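BtGH115A (Bacteroides thetaiotaomicron, PDB 5BY3) is a family GH115 glycoside hydrolase, a 4-O-methyl-alpha-glucuronidase with specificity for decorated arabinogalactans. Local coordinates at residues P400-W405 / R620-F625; D278-V283 / G324-Y329; G655-C660 / K668-K673; I84-L89 / V107-D112. All blocks are in the same frame, centred on the assembly; numbering follows the deposited sequence.

Interaction 1 of 4, residues P400-W405 / R620-F625. With NI (nickel (II) ion), chain C.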
loop_
_atom_site.group_PDB
_atom_site.type_symbol
_atom_site.label_atom_id
_atom_site.label_comp_id
_atom_site.label_asym_id
_atom_site.label_seq_id
_atom_site.Cartn_x
_atom_site.Cartn_y
_atom_site.Cartn_z
ATOM N N PRO A 400 -12.630 -10.074 7.377
ATOM C CA PRO A 400 -14.045 -10.435 7.079
ATOM C C PRO A 400 -14.449 -10.394 5.582
ATOM O O PRO A 400 -15.479 -10.956 5.218
ATOM C CB PRO A 400 -14.818 -9.376 7.859
ATOM C CG PRO A 400 -13.911 -8.169 7.784
ATOM C CD PRO A 400 -12.513 -8.712 7.937
ATOM N N HIS A 401 -13.678 -9.726 4.712
ATOM C CA HIS A 401 -14.009 -9.732 3.255
ATOM C C HIS A 401 -12.796 -9.312 2.390
ATOM O O HIS A 401 -12.096 -8.391 2.768
ATOM C CB HIS A 401 -15.238 -8.833 2.981
ATOM C CG HIS A 401 -15.852 -9.062 1.648
ATOM N ND1 HIS A 401 -15.228 -8.691 0.475
ATOM C CD2 HIS A 401 -17.010 -9.672 1.291
ATOM C CE1 HIS A 401 -15.979 -9.069 -0.550
ATOM N NE2 HIS A 401 -17.067 -9.661 -0.081
ATOM N N ASP A 402 -12.576 -9.943 1.230
ATOM C CA ASP A 402 -11.523 -9.491 0.272
ATOM C C ASP A 402 -11.788 -8.055 -0.204
ATOM O O ASP A 402 -12.944 -7.680 -0.447
ATOM C CB ASP A 402 -11.440 -10.286 -1.034
ATOM C CG ASP A 402 -11.566 -11.827 -0.890
ATOM O OD1 ASP A 402 -11.731 -12.381 0.232
ATOM O OD2 ASP A 402 -11.525 -12.478 -1.992
ATOM N N HIS A 403 -10.712 -7.263 -0.311
ATOM C CA HIS A 403 -10.714 -6.103 -1.167
ATOM C C HIS A 403 -9.701 -6.309 -2.265
ATOM O O HIS A 403 -8.508 -6.043 -2.081
ATOM C CB HIS A 403 -10.500 -4.792 -0.401
ATOM C CG HIS A 403 -9.389 -4.814 0.609
ATOM N ND1 HIS A 403 -9.475 -5.515 1.801
ATOM C CD2 HIS A 403 -8.186 -4.177 0.627
ATOM C CE1 HIS A 403 -8.371 -5.304 2.504
ATOM N NE2 HIS A 403 -7.560 -4.525 1.800
ATOM N N LEU A 404 -10.165 -6.824 -3.406
ATOM C CA LEU A 404 -9.246 -7.171 -4.516
ATOM C C LEU A 404 -9.570 -6.537 -5.845
ATOM O O LEU A 404 -8.807 -6.704 -6.812
ATOM C CB LEU A 404 -9.244 -8.685 -4.741
ATOM C CG LEU A 404 -8.709 -9.633 -3.678
ATOM C CD1 LEU A 404 -8.966 -11.052 -4.134
ATOM C CD2 LEU A 404 -7.220 -9.390 -3.536
ATOM N N TRP A 405 -10.709 -5.849 -5.935
ATOM C CA TRP A 405 -11.106 -5.357 -7.240
ATOM C C TRP A 405 -10.536 -3.977 -7.547
ATOM O O TRP A 405 -9.741 -3.827 -8.492
ATOM C CB TRP A 405 -12.589 -5.433 -7.384
ATOM C CG TRP A 405 -13.164 -4.772 -8.587
ATOM C CD1 TRP A 405 -12.663 -4.747 -9.869
ATOM C CD2 TRP A 405 -14.410 -4.085 -8.628
ATOM N NE1 TRP A 405 -13.527 -4.072 -10.694
ATOM C CE2 TRP A 405 -14.614 -3.667 -9.959
ATOM C CE3 TRP A 405 -15.376 -3.770 -7.656
ATOM C CZ2 TRP A 405 -15.739 -2.926 -10.345
ATOM C CZ3 TRP A 405 -16.499 -3.038 -8.038
ATOM C CH2 TRP A 405 -16.657 -2.609 -9.371
ATOM N N ARG A 620 -12.146 -13.751 -7.632
ATOM C CA ARG A 620 -12.483 -14.882 -6.782
ATOM C C ARG A 620 -13.988 -15.283 -6.800
ATOM O O ARG A 620 -14.417 -16.064 -5.976
ATOM C CB ARG A 620 -11.927 -14.626 -5.368
ATOM C CG ARG A 620 -11.448 -15.856 -4.614
ATOM C CD ARG A 620 -10.984 -15.487 -3.210
ATOM N NE ARG A 620 -11.550 -16.414 -2.248
ATOM C CZ ARG A 620 -12.026 -16.089 -1.056
ATOM N NH1 ARG A 620 -12.001 -14.847 -0.616
ATOM N NH2 ARG A 620 -12.508 -17.032 -0.276
ATOM N N LYS A 621 -14.773 -14.746 -7.737
ATOM C CA LYS A 621 -16.205 -15.100 -7.914
ATOM C C LYS A 621 -17.015 -15.001 -6.624
ATOM O O LYS A 621 -17.902 -15.839 -6.340
ATOM C CB LYS A 621 -16.417 -16.499 -8.539
ATOM C CG LYS A 621 -15.353 -16.995 -9.500
ATOM C CD LYS A 621 -15.631 -16.549 -10.920
ATOM C CE LYS A 621 -14.578 -17.163 -11.848
ATOM N NZ LYS A 621 -15.022 -17.236 -13.270
ATOM N N LEU A 622 -16.723 -13.967 -5.848
ATOM C CA LEU A 622 -17.442 -13.730 -4.597
ATOM C C LEU A 622 -18.850 -13.319 -4.909
ATOM O O LEU A 622 -19.071 -12.626 -5.915
ATOM C CB LEU A 622 -16.730 -12.708 -3.693
ATOM C CG LEU A 622 -15.314 -13.090 -3.228
ATOM C CD1 LEU A 622 -14.930 -12.285 -1.999
ATOM C CD2 LEU A 622 -15.125 -14.593 -2.942
ATOM N N PRO A 623 -19.821 -13.758 -4.070
ATOM C CA PRO A 623 -21.246 -13.499 -4.349
ATOM C C PRO A 623 -21.546 -12.009 -4.603
ATOM O O PRO A 623 -22.274 -11.667 -5.568
ATOM C CB PRO A 623 -21.947 -13.993 -3.069
ATOM C CG PRO A 623 -21.035 -15.007 -2.522
ATOM C CD PRO A 623 -19.651 -14.486 -2.798
ATOM N N VAL A 624 -20.946 -11.139 -3.773
ATOM C CA VAL A 624 -21.101 -9.694 -3.917
ATOM C C VAL A 624 -20.934 -9.179 -5.378
ATOM O O VAL A 624 -21.587 -8.175 -5.719
ATOM C CB VAL A 624 -20.216 -8.923 -2.891
ATOM C CG1 VAL A 624 -18.748 -8.930 -3.284
ATOM C CG2 VAL A 624 -20.674 -7.485 -2.704
ATOM N N PHE A 625 -20.112 -9.844 -6.221
ATOM C CA PHE A 625 -19.856 -9.354 -7.588
ATOM C C PHE A 625 -20.884 -9.807 -8.634
ATOM O O PHE A 625 -20.801 -9.413 -9.807
ATOM C CB PHE A 625 -18.437 -9.730 -8.088
ATOM C CG PHE A 625 -17.324 -9.296 -7.177
ATOM C CD1 PHE A 625 -17.002 -7.932 -7.014
ATOM C CD2 PHE A 625 -16.602 -10.227 -6.456
ATOM C CE1 PHE A 625 -15.988 -7.524 -6.156
ATOM C CE2 PHE A 625 -15.568 -9.816 -5.596
ATOM C CZ PHE A 625 -15.258 -8.475 -5.457
HETATM NI NI NI C . -6.642 -6.882 -7.764
HETATM O O HOH W 1 -19.223 -11.414 -1.013
HETATM O O HOH W 2 -7.869 -8.912 -8.511
HETATM O O HOH W 3 -4.752 -5.204 -7.881
#

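Interaction 2 of 4, residues D278-V283 / G324-Y329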
loop_
_atom_site.group_PDB
_atom_site.type_symbol
_atom_site.label_atom_id
_atom_site.label_comp_id
_atom_site.label_asym_id
_atom_site.label_seq_id
_atom_site.Cartn_x
_atom_site.Cartn_y
_atom_site.Cartn_z
ATOM N N ASP A 278 19.308 -26.324 -1.735
ATOM C CA ASP A 278 19.540 -26.297 -3.173
ATOM C C ASP A 278 19.402 -24.881 -3.698
ATOM O O ASP A 278 20.153 -24.459 -4.577
ATOM C CB ASP A 278 18.568 -27.232 -3.876
ATOM C CG ASP A 278 18.761 -28.695 -3.485
ATOM O OD1 ASP A 278 19.781 -28.995 -2.818
ATOM O OD2 ASP A 278 17.895 -29.537 -3.874
ATOM N N ARG A 279 18.442 -24.157 -3.107
ATOM C CA ARG A 279 18.068 -22.804 -3.490
ATOM C C ARG A 279 19.107 -21.774 -3.051
ATOM O O ARG A 279 19.550 -20.987 -3.860
ATOM C CB ARG A 279 16.678 -22.470 -2.919
ATOM C CG ARG A 279 16.276 -21.004 -2.931
ATOM C CD ARG A 279 16.153 -20.398 -4.334
ATOM N NE ARG A 279 15.599 -21.311 -5.326
ATOM C CZ ARG A 279 14.313 -21.584 -5.451
ATOM N NH1 ARG A 279 13.416 -21.015 -4.644
ATOM N NH2 ARG A 279 13.915 -22.420 -6.381
ATOM N N VAL A 280 19.462 -21.775 -1.768
ATOM C CA VAL A 280 20.563 -20.961 -1.256
ATOM C C VAL A 280 21.848 -21.132 -2.097
ATOM O O VAL A 280 22.543 -20.157 -2.320
ATOM C CB VAL A 280 20.830 -21.272 0.219
ATOM C CG1 VAL A 280 21.786 -20.270 0.848
ATOM C CG2 VAL A 280 19.527 -21.301 0.991
ATOM N N LYS A 281 22.122 -22.355 -2.578
ATOM C CA LYS A 281 23.242 -22.653 -3.474
ATOM C C LYS A 281 23.196 -21.836 -4.764
ATOM O O LYS A 281 24.190 -21.201 -5.123
ATOM C CB LYS A 281 23.302 -24.147 -3.834
ATOM C CG LYS A 281 23.975 -25.050 -2.820
ATOM C CD LYS A 281 24.460 -26.333 -3.489
ATOM C CE LYS A 281 24.806 -27.400 -2.455
ATOM N NZ LYS A 281 25.228 -28.709 -3.043
ATOM N N GLU A 282 22.055 -21.833 -5.450
ATOM C CA GLU A 282 21.974 -21.213 -6.790
ATOM C C GLU A 282 21.837 -19.672 -6.805
ATOM O O GLU A 282 21.888 -19.042 -7.873
ATOM C CB GLU A 282 20.862 -21.872 -7.609
ATOM C CG GLU A 282 19.473 -21.609 -7.066
ATOM C CD GLU A 282 18.368 -22.170 -7.943
ATOM O OE1 GLU A 282 18.657 -22.848 -8.957
ATOM O OE2 GLU A 282 17.194 -21.928 -7.601
ATOM N N VAL A 283 21.710 -19.086 -5.615
ATOM C CA VAL A 283 21.230 -17.728 -5.411
ATOM C C VAL A 283 22.146 -16.929 -4.456
ATOM O O VAL A 283 21.862 -15.772 -4.155
ATOM C CB VAL A 283 19.721 -17.825 -4.964
ATOM C CG1 VAL A 283 19.398 -17.277 -3.575
ATOM C CG2 VAL A 283 18.767 -17.340 -6.046
ATOM N N GLY A 324 22.863 -21.346 9.418
ATOM C CA GLY A 324 23.825 -22.345 8.984
ATOM C C GLY A 324 24.105 -22.346 7.501
ATOM O O GLY A 324 25.268 -22.286 7.101
ATOM N N LEU A 325 23.066 -22.417 6.672
ATOM C CA LEU A 325 23.270 -22.471 5.206
ATOM C C LEU A 325 23.859 -21.168 4.659
ATOM O O LEU A 325 24.607 -21.160 3.671
ATOM C CB LEU A 325 21.954 -22.722 4.470
ATOM C CG LEU A 325 21.299 -24.079 4.612
ATOM C CD1 LEU A 325 19.759 -23.969 4.659
ATOM C CD2 LEU A 325 21.794 -24.937 3.473
ATOM N N LEU A 326 23.461 -20.077 5.302
ATOM C CA LEU A 326 23.912 -18.743 4.981
ATOM C C LEU A 326 25.405 -18.582 5.285
ATOM O O LEU A 326 26.148 -18.141 4.378
ATOM C CB LEU A 326 23.029 -17.703 5.697
ATOM C CG LEU A 326 21.527 -17.626 5.290
ATOM C CD1 LEU A 326 20.866 -16.451 5.981
ATOM C CD2 LEU A 326 21.292 -17.546 3.783
ATOM N N GLU A 327 25.828 -18.964 6.516
ATOM C CA GLU A 327 27.266 -19.209 6.871
ATOM C C GLU A 327 28.051 -19.964 5.788
ATOM O O GLU A 327 29.027 -19.439 5.251
ATOM C CB GLU A 327 27.450 -19.927 8.209
ATOM C CG GLU A 327 26.994 -19.135 9.425
ATOM C CD GLU A 327 27.744 -19.449 10.716
ATOM O OE1 GLU A 327 28.833 -20.072 10.666
ATOM O OE2 GLU A 327 27.250 -19.030 11.793
ATOM N N LYS A 328 27.575 -21.153 5.438
ATOM C CA LYS A 328 28.211 -22.032 4.460
ATOM C C LYS A 328 28.208 -21.591 2.964
ATOM O O LYS A 328 29.206 -21.827 2.286
ATOM C CB LYS A 328 27.659 -23.468 4.651
ATOM C CG LYS A 328 28.062 -24.535 3.639
ATOM C CD LYS A 328 27.507 -25.851 4.146
ATOM C CE LYS A 328 28.035 -27.062 3.399
ATOM N NZ LYS A 328 27.730 -28.278 4.201
ATOM N N TYR A 329 27.136 -20.982 2.442
ATOM C CA TYR A 329 27.141 -20.563 1.010
ATOM C C TYR A 329 27.118 -19.056 0.695
ATOM O O TYR A 329 27.393 -18.661 -0.456
ATOM C CB TYR A 329 26.051 -21.256 0.172
ATOM C CG TYR A 329 26.015 -22.736 0.307
ATOM C CD1 TYR A 329 26.789 -23.555 -0.523
ATOM C CD2 TYR A 329 25.208 -23.338 1.273
ATOM C CE1 TYR A 329 26.766 -24.944 -0.386
ATOM C CE2 TYR A 329 25.175 -24.720 1.416
ATOM C CZ TYR A 329 25.955 -25.518 0.588
ATOM O OH TYR A 329 25.906 -26.886 0.743
#

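Interaction 3 of 4, residues G655-C660 / K668-K673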
loop_
_atom_site.group_PDB
_atom_site.type_symbol
_atom_site.label_atom_id
_atom_site.label_comp_id
_atom_site.label_asym_id
_atom_site.label_seq_id
_atom_site.Cartn_x
_atom_site.Cartn_y
_atom_site.Cartn_z
ATOM N N GLY A 655 -9.912 22.173 24.555
ATOM C CA GLY A 655 -9.189 21.013 24.081
ATOM C C GLY A 655 -8.492 21.215 22.750
ATOM O O GLY A 655 -9.008 21.897 21.850
ATOM N N ASN A 656 -7.326 20.581 22.640
ATOM C CA ASN A 656 -6.528 20.560 21.415
ATOM C C ASN A 656 -6.387 19.148 20.796
ATOM O O ASN A 656 -5.905 18.177 21.432
ATOM C CB ASN A 656 -5.154 21.228 21.669
ATOM C CG ASN A 656 -4.374 21.496 20.386
ATOM O OD1 ASN A 656 -4.902 22.070 19.413
ATOM N ND2 ASN A 656 -3.102 21.083 20.377
ATOM N N ALA A 657 -6.818 19.050 19.540
ATOM C CA ALA A 657 -6.709 17.811 18.775
ATOM C C ALA A 657 -6.356 18.105 17.319
ATOM O O ALA A 657 -7.146 18.689 16.594
ATOM C CB ALA A 657 -8.001 17.010 18.886
ATOM N N ILE A 658 -5.171 17.685 16.894
ATOM C CA ILE A 658 -4.717 17.936 15.539
ATOM C C ILE A 658 -5.385 16.979 14.554
ATOM O O ILE A 658 -5.355 15.759 14.737
ATOM C CB ILE A 658 -3.171 17.886 15.407
ATOM C CG1 ILE A 658 -2.478 18.681 16.549
ATOM C CG2 ILE A 658 -2.733 18.371 14.006
ATOM C CD1 ILE A 658 -2.917 20.142 16.688
ATOM N N VAL A 659 -6.026 17.568 13.544
ATOM C CA VAL A 659 -6.680 16.843 12.460
ATOM C C VAL A 659 -5.641 15.973 11.770
ATOM O O VAL A 659 -4.527 16.437 11.518
ATOM C CB VAL A 659 -7.285 17.797 11.393
ATOM C CG1 VAL A 659 -8.163 17.024 10.429
ATOM C CG2 VAL A 659 -8.094 18.922 12.028
ATOM N N CYS A 660 -5.994 14.707 11.525
ATOM C CA CYS A 660 -5.281 13.869 10.568
ATOM C C CYS A 660 -5.874 14.180 9.176
ATOM O O CYS A 660 -7.044 13.845 8.872
ATOM C CB CYS A 660 -5.426 12.394 10.944
ATOM S SG CYS A 660 -5.072 12.018 12.688
ATOM N N LYS A 668 -12.515 14.874 8.954
ATOM C CA LYS A 668 -12.148 15.667 10.145
ATOM C C LYS A 668 -11.724 14.881 11.393
ATOM O O LYS A 668 -11.702 15.430 12.477
ATOM C CB LYS A 668 -13.247 16.692 10.465
ATOM C CG LYS A 668 -13.271 17.879 9.493
ATOM C CD LYS A 668 -14.650 18.466 9.230
ATOM C CE LYS A 668 -14.602 19.360 7.990
ATOM N NZ LYS A 668 -15.758 20.303 7.868
ATOM N N ALA A 669 -11.345 13.610 11.254
ATOM C CA ALA A 669 -10.761 12.895 12.394
ATOM C C ALA A 669 -9.514 13.606 12.937
ATOM O O ALA A 669 -8.775 14.214 12.154
ATOM C CB ALA A 669 -10.455 11.437 12.042
ATOM N N ALA A 670 -9.292 13.520 14.264
ATOM C CA ALA A 670 -8.184 14.245 14.945
ATOM C C ALA A 670 -7.609 13.482 16.128
ATOM O O ALA A 670 -8.359 12.828 16.842
ATOM C CB ALA A 670 -8.650 15.616 15.410
ATOM N N GLU A 671 -6.298 13.592 16.341
ATOM C CA GLU A 671 -5.613 12.830 17.390
ATOM C C GLU A 671 -5.679 13.563 18.711
ATOM O O GLU A 671 -5.257 14.706 18.803
ATOM C CB GLU A 671 -4.152 12.551 17.029
ATOM C CG GLU A 671 -3.416 11.744 18.102
ATOM C CD GLU A 671 -1.902 11.657 17.898
ATOM O OE1 GLU A 671 -1.331 12.521 17.184
ATOM O OE2 GLU A 671 -1.274 10.729 18.481
ATOM N N ILE A 672 -6.230 12.917 19.730
ATOM C CA ILE A 672 -6.178 13.477 21.083
ATOM C C ILE A 672 -5.001 12.806 21.728
ATOM O O ILE A 672 -5.002 11.587 21.905
ATOM C CB ILE A 672 -7.454 13.210 21.895
ATOM C CG1 ILE A 672 -8.683 13.639 21.100
ATOM C CG2 ILE A 672 -7.386 13.913 23.240
ATOM C CD1 ILE A 672 -9.990 13.062 21.623
ATOM N N LYS A 673 -3.985 13.599 22.050
ATOM C CA LYS A 673 -2.760 13.056 22.641
ATOM C C LYS A 673 -3.117 12.552 24.023
ATOM O O LYS A 673 -4.121 12.996 24.612
ATOM C CB LYS A 673 -1.632 14.105 22.712
ATOM C CG LYS A 673 -1.187 14.719 21.385
ATOM C CD LYS A 673 -0.485 13.702 20.495
ATOM C CE LYS A 673 0.287 14.356 19.356
ATOM N NZ LYS A 673 0.984 13.319 18.528
#

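Interaction 4 of 4, residues I84-L89 / V107-D112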
loop_
_atom_site.group_PDB
_atom_site.type_symbol
_atom_site.label_atom_id
_atom_site.label_comp_id
_atom_site.label_asym_id
_atom_site.label_seq_id
_atom_site.Cartn_x
_atom_site.Cartn_y
_atom_site.Cartn_z
ATOM N N ILE A 84 33.930 18.394 -9.006
ATOM C CA ILE A 84 32.761 18.536 -8.173
ATOM C C ILE A 84 33.093 18.086 -6.753
ATOM O O ILE A 84 33.728 17.041 -6.549
ATOM C CB ILE A 84 31.553 17.786 -8.816
ATOM C CG1 ILE A 84 30.337 18.703 -8.949
ATOM C CG2 ILE A 84 31.212 16.472 -8.124
ATOM C CD1 ILE A 84 30.336 19.518 -10.223
ATOM N N ASP A 85 32.682 18.898 -5.781
ATOM C CA ASP A 85 32.801 18.541 -4.368
ATOM C C ASP A 85 31.728 17.506 -3.986
ATOM O O ASP A 85 30.656 17.853 -3.463
ATOM C CB ASP A 85 32.739 19.793 -3.468
ATOM C CG ASP A 85 33.240 19.537 -2.029
ATOM O OD1 ASP A 85 33.201 18.386 -1.533
ATOM O OD2 ASP A 85 33.672 20.515 -1.376
ATOM N N ILE A 86 32.013 16.244 -4.301
ATOM C CA ILE A 86 31.343 15.110 -3.668
ATOM C C ILE A 86 32.136 14.914 -2.405
ATOM O O ILE A 86 33.359 15.015 -2.430
ATOM C CB ILE A 86 31.306 13.816 -4.536
ATOM C CG1 ILE A 86 32.679 13.378 -5.064
ATOM C CG2 ILE A 86 30.415 14.011 -5.739
ATOM C CD1 ILE A 86 33.336 12.259 -4.282
ATOM N N SER A 87 31.448 14.701 -1.298
ATOM C CA SER A 87 32.079 14.572 0.019
ATOM C C SER A 87 30.945 14.174 0.923
ATOM O O SER A 87 31.059 13.217 1.693
ATOM C CB SER A 87 32.666 15.911 0.527
ATOM O OG SER A 87 33.910 16.233 -0.078
ATOM N N ALA A 88 29.841 14.914 0.788
ATOM C CA ALA A 88 28.589 14.642 1.472
ATOM C C ALA A 88 28.089 13.222 1.191
ATOM O O ALA A 88 27.267 12.693 1.931
ATOM C CB ALA A 88 27.552 15.684 1.078
ATOM N N LEU A 89 28.643 12.610 0.145
ATOM C CA LEU A 89 28.273 11.282 -0.293
ATOM C C LEU A 89 29.089 10.152 0.313
ATOM O O LEU A 89 28.625 9.009 0.341
ATOM C CB LEU A 89 28.369 11.202 -1.804
ATOM C CG LEU A 89 27.277 11.900 -2.610
ATOM C CD1 LEU A 89 27.739 11.865 -4.058
ATOM C CD2 LEU A 89 25.885 11.279 -2.445
ATOM N N VAL A 107 26.533 16.414 -13.763
ATOM C CA VAL A 107 27.269 15.359 -13.044
ATOM C C VAL A 107 26.291 14.634 -12.135
ATOM O O VAL A 107 25.529 15.277 -11.398
ATOM C CB VAL A 107 28.471 15.923 -12.232
ATOM C CG1 VAL A 107 29.315 14.799 -11.591
ATOM C CG2 VAL A 107 29.336 16.830 -13.110
ATOM N N VAL A 108 26.312 13.306 -12.232
ATOM C CA VAL A 108 25.521 12.417 -11.409
ATOM C C VAL A 108 26.492 11.513 -10.657
ATOM O O VAL A 108 27.115 10.596 -11.239
ATOM C CB VAL A 108 24.539 11.537 -12.240
ATOM C CG1 VAL A 108 23.738 10.606 -11.330
ATOM C CG2 VAL A 108 23.595 12.368 -13.109
ATOM N N ALA A 109 26.560 11.756 -9.351
ATOM C CA ALA A 109 27.501 11.108 -8.448
ATOM C C ALA A 109 26.753 10.321 -7.386
ATOM O O ALA A 109 26.155 10.910 -6.491
ATOM C CB ALA A 109 28.401 12.167 -7.813
ATOM N N GLY A 110 26.756 8.993 -7.497
ATOM C CA GLY A 110 26.113 8.134 -6.492
ATOM C C GLY A 110 27.085 7.603 -5.433
ATOM O O GLY A 110 28.226 7.263 -5.738
ATOM N N SER A 111 26.622 7.515 -4.190
ATOM C CA SER A 111 27.405 6.989 -3.073
ATOM C C SER A 111 27.700 5.489 -3.172
ATOM O O SER A 111 28.740 5.027 -2.672
ATOM C CB SER A 111 26.696 7.294 -1.759
ATOM O OG SER A 111 25.530 6.494 -1.585
ATOM N N ASP A 112 26.767 4.746 -3.776
ATOM C CA ASP A 112 26.913 3.318 -4.124
ATOM C C ASP A 112 26.240 3.112 -5.494
ATOM O O ASP A 112 25.916 4.092 -6.138
ATOM C CB ASP A 112 26.349 2.403 -3.041
ATOM C CG ASP A 112 24.991 2.864 -2.536
ATOM O OD1 ASP A 112 24.099 3.147 -3.367
ATOM O OD2 ASP A 112 24.816 2.943 -1.300
#

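Interaction 1 of 4, residues P400-W405 / R620-F625
The nickel-bearing loop after strand 388-393 of the TIM-barrel domain meets the 620-625 segment through a salt bridge between Asp402 and Arg620. NH1 of Arg620 reaches both carboxylate oxygens, lying 2.6 Å from Asp402 OD1 and donating to the syn lone pair of Asp402 OD2 at 2.8 Å (N-H...O 157°). Carboxylate and guanidinium are nearly coplanar, 18° apart; Gly398 N also bonds Asp402 OD1, and the other amino group of the arginine, NH2, has Glu506 as a partner. Next to this pair, Leu622 pushes CD1 to 3.4 Å from Asp402 OD2 and meets the tip of His401. The His401 ring is fixed on two sides: ND1 donates to Asp402 O (2.7 Å), while NE2 shares a water with Val624 N, and Val624 CG1 lies at the ring edge, 3.7 Å from NE2. Further along, Trp405 and Phe625 pass side by side, pointing opposite ways, CE3 of Trp405 lying 4.1 Å from CE1 of Phe625. Between these grips Leu404 O binds nickel, as does Asp436. Helix 552-580 backs the contact, packing on Trp405 and Val624 and giving Tyr561 OH to Trp405 NE1, while helix 730-738 covers Pro400.

Interaction 2 of 4, residues D278-V283 / G324-Y329
Lys281 lays its aliphatic chain against one face of the Tyr329 ring. The contact is a CH-pi interaction: CG of Lys281 stands 3.9 Å from the centroid of the Tyr329 ring, 20° off the ring normal and displaced toward the CE1 side. Beyond CG the lysine chain is extended and crosses the ring obliquely, which brings CE to 3.4 Å from the phenolic OH of Tyr329. The opposite face of the same ring is covered from its own helix by Lys328, whose CG sits 3.6 Å above the ring plane, so the aromatic plate is held between two lysine chains. Its hydroxyl is hydrogen-bonded to Glu277, one turn back on the facing helix.

Deeper in the interface, Val280 is directed toward the other helix. CG1, anti to the backbone N (chi1 -169°), is the branch that makes the contacts. It meets CD2 of Leu326 at 4.0 Å, the two side chains crossing at about a right angle, and it is 4.4 Å from both Leu325 CB and Tyr329 CB. Leu325 also touches Tyr273 and Glu277, earlier on the helix that carries Val280.

The segment axes approach to 10.0 Å and cross at -34°, with both chains running in broadly the same direction. Segment 278-283 of helix 265-283 lies beside segment 324-329 of helix 308-329, successive helices separated along the chain by strand 290-291, whose Tyr290 touches Leu326: the side-by-side helix packing of a TIM-barrel (beta/alpha) domain.

Interaction 3 of 4, residues G655-C660 / K668-K673
Ile658 O accepts the backbone N-H of Glu671 at 2.9 Å (N-H...O 158°), and Cys660 N donates to Ala669 O at 2.9 Å with a more bent geometry (146°). Between these two bonds lies Val659 opposite Ala670, an antiparallel non-hydrogen-bonded pair whose CA atoms come within 3.9 Å and whose side chains share one face. Ala669 O has two further neighbours: Val659 CG1, anti to its own backbone N, rests 3.4 Å from it, and Val659 CA makes a CA-H...O contact with the same oxygen.

On the approach to this pair, the small side chain of Ala657 sits against two neighbours, its CB 3.8 Å from Ala670 CB and 4.1 Å from Ile672 CG1. Ala657 CA also points a hydrogen at Glu671 O. Glu671, on the other face from Ala670, carries an extended side chain whose OE1 is met from above the carboxylate plane by Lys673 NZ at 2.8 Å, a salt bridge within segment 668-673.

Outside this shell, Leu678 of strand 677-682 touches both Ala657 and Ile672, and the backbones of Ala670 and Ile672 bond to Leu768 and Val766. Strand 670-672 therefore lies between 658-659 and 766-772. The result is a short, loosely paired beta hairpin added to an antiparallel sheet, consistent with the beta-sandwich of a galactose-binding-like C-terminal domain.

Interaction 4 of 4, residues I84-L89 / V107-D112
Leu89 drops its side chain onto the backbone of Ala109. From CB, chi1 of -74° sets CG anti to the carbonyl carbon, and CG comes within 4.2 Å of Ala109 O. There the chain forks. CD1 presses closest, 3.1 Å from Ala109 O and 3.8 Å from Ala109 CB, while CD2 turns to Ser111 CB at 4.1 Å. The carbonyl end of Leu89 joins in, its O lying 3.3 Å from Ser111 CB.

The strand underneath, 106-110, is an inner member of a mixed six-stranded sheet, flanked by parallel strand 68-72 and antiparallel strand 96-100; the loop 84-89 runs along strand 106-110 over one face of the sheet. Every second residue of 107-111 faces that loop. Ala109 CB also receives CG2 of Ile86 at 3.4 Å, and nearer the start of the strand Ile84 and Val107 lie alongside each other, pointing opposite ways, with CD1 of Ile84 4.1 Å from CG2 of Val107. Ile79 of helix 77-81 packs on Ile86, Val107 and Ala109 alike. At the other end, Ser111 OG is hydrogen-bonded to Lys92 O and Ala95 N, and Asp112 N-caps helix 113-126 through Gly115 N.

In the fold
From the N terminus, interaction 4 comes first, folding a loop over the N-terminal mixed sheet and closing 17 residues that include strand 96-100. Interaction 2 follows inside the TIM-barrel domain, where 40 intervening residues carry the chain through strand 290-291 from one helix to the next. Interaction 1 makes the longest closure, 214 residues, mostly helical, bringing a segment beyond helix 587-603 back to the nickel-binding barrel loop. Interaction 3 ends the series with a hairpin in the C-terminal domain whose two segments are separated by 7 residues. The four follow in sequence without nesting or crossing, and none touches another; interactions 1 and 4 lie on opposite sides of the chain's centre, 49 Å between centres.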